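PDB 3FGY: SnoaL-like domain-containing protein from Burkholderia xenovorans LB400, which is of unknown function but adopts the NTF2-like fold of the SnoaL-like family, whose cone-shaped domains often enclose a pocket for small molecules. Local coordinates for the interface of chains A and B. Sequence-based numbering; all coordinates share one arbitrary frame. Chains: chain A/B, uncharacterized NTF2-like protein.

The interface of chains A and B. Residues chain A 81, 83, 104, 120; chain B 85, 102-104.
A:Tyr120, the last residue of strand 113-120, packs against strands 81-92 and 98-110 of chain B where the sheets of two NTF2-like domains meet, an arrangement common among NTF2-like dimers. B:Val104 sends one methyl straight over the middle of the phenol ring, with CG2 3.4 Å from the ring centroid in a CH-pi contact. That methyl stands anti to its own carbonyl carbon, while CG1 takes the place anti to the backbone N (chi1 171°). The tyrosine ring is swung beside its backbone N (chi1 -60°), and its CD2–CE2 edge points at the peptide joining B:Asp102 to B:Trp103, whose carbonyl carbon lies in the ring plane; CD2 is 3.5 Å from O of B:Asp102 and CE2 3.5 Å from N of B:Trp103. B:Trp103 takes part here through its main chain rather than its indole.

At the phenol end, OH of A:Tyr120 approaches CG1 of B:Val85 at 3.3 Å, the two side chains crossing nearly at right angles. The other methyl of B:Val85 serves a different neighbour: its CG2 touches CD2 of A:Leu83 at 3.8 Å. Water 1, close to the ring plane, adds a polar link, lying 2.7 Å from the phenol OH of A:Tyr120 and 2.7 Å from the carboxylate OD1 of B:Asp102. The bridge may help fix the direction of the hydroxyl beside an apolar surface. Repeated with the chains exchanged, the patch helps join the two sheets across a two-fold axis, probably supporting a dimer.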
# COMPACT_ATOMS: atom_id res chain seq x y z
N ARG A 81 -2.80 14.78 0.35
CA ARG A 81 -2.51 13.39 0.64
C ARG A 81 -1.19 13.20 1.39
O ARG A 81 -0.22 13.89 1.09
CB ARG A 81 -2.48 12.60 -0.68
CG ARG A 81 -3.77 12.74 -1.49
CD ARG A 81 -4.82 11.77 -1.01
NE ARG A 81 -4.68 10.43 -1.59
CZ ARG A 81 -5.16 9.32 -1.03
NH1 ARG A 81 -5.78 9.33 0.14
NH2 ARG A 81 -5.00 8.16 -1.64
N LEU A 83 0.90 9.71 2.36
CA LEU A 83 1.02 8.27 2.39
C LEU A 83 2.15 7.93 3.35
O LEU A 83 3.26 8.46 3.25
CB LEU A 83 1.25 7.73 0.99
CG LEU A 83 -0.05 7.40 0.26
CD1 LEU A 83 -1.00 8.59 0.10
CD2 LEU A 83 0.28 6.70 -1.09
N VAL A 104 1.20 0.35 3.80
CA VAL A 104 1.00 1.76 3.50
C VAL A 104 -0.34 2.22 4.08
O VAL A 104 -1.36 1.56 3.93
CB VAL A 104 1.02 2.01 1.97
CG1 VAL A 104 0.61 3.48 1.63
CG2 VAL A 104 2.41 1.66 1.39
N TYR A 120 -3.15 -0.52 3.22
CA TYR A 120 -2.71 -1.51 2.26
C TYR A 120 -1.71 -2.39 3.04
O TYR A 120 -0.66 -1.92 3.43
CB TYR A 120 -2.08 -0.86 1.05
CG TYR A 120 -3.01 0.07 0.30
CD1 TYR A 120 -3.24 1.37 0.77
CD2 TYR A 120 -3.63 -0.30 -0.89
CE1 TYR A 120 -4.07 2.25 0.08
CE2 TYR A 120 -4.46 0.59 -1.58
CZ TYR A 120 -4.69 1.85 -1.10
OH TYR A 120 -5.50 2.76 -1.78
N VAL B 85 -1.30 4.80 -6.64
CA VAL B 85 -2.47 4.27 -5.89
C VAL B 85 -3.54 3.96 -6.90
O VAL B 85 -3.94 4.84 -7.66
CB VAL B 85 -3.03 5.32 -4.89
CG1 VAL B 85 -4.15 4.70 -4.02
CG2 VAL B 85 -1.90 5.90 -4.06
N ASP B 102 -7.33 -3.33 -4.42
CA ASP B 102 -6.87 -1.99 -4.15
C ASP B 102 -5.38 -2.07 -3.81
O ASP B 102 -4.94 -2.80 -2.89
CB ASP B 102 -7.65 -1.33 -2.97
CG ASP B 102 -8.91 -0.61 -3.43
OD1 ASP B 102 -8.81 0.47 -4.06
OD2 ASP B 102 -10.02 -1.15 -3.20
N TRP B 103 -4.57 -1.33 -4.55
CA TRP B 103 -3.14 -1.46 -4.47
C TRP B 103 -2.39 -0.13 -4.40
O TRP B 103 -2.88 0.92 -4.85
CB TRP B 103 -2.62 -2.26 -5.70
CG TRP B 103 -3.09 -1.80 -7.01
CD1 TRP B 103 -4.11 -2.31 -7.74
CD2 TRP B 103 -2.51 -0.75 -7.82
NE1 TRP B 103 -4.26 -1.61 -8.91
CE2 TRP B 103 -3.28 -0.67 -9.00
CE3 TRP B 103 -1.47 0.14 -7.65
CZ2 TRP B 103 -3.02 0.27 -10.00
CZ3 TRP B 103 -1.20 1.07 -8.66
CH2 TRP B 103 -2.00 1.14 -9.81
N VAL B 104 -1.18 -0.22 -3.87
CA VAL B 104 -0.21 0.86 -3.96
C VAL B 104 1.10 0.28 -4.47
O VAL B 104 1.53 -0.80 -4.05
CB VAL B 104 0.08 1.51 -2.56
CG1 VAL B 104 1.29 2.52 -2.64
CG2 VAL B 104 -1.16 2.21 -2.00
O HOH W 1 -6.60 1.96 -4.11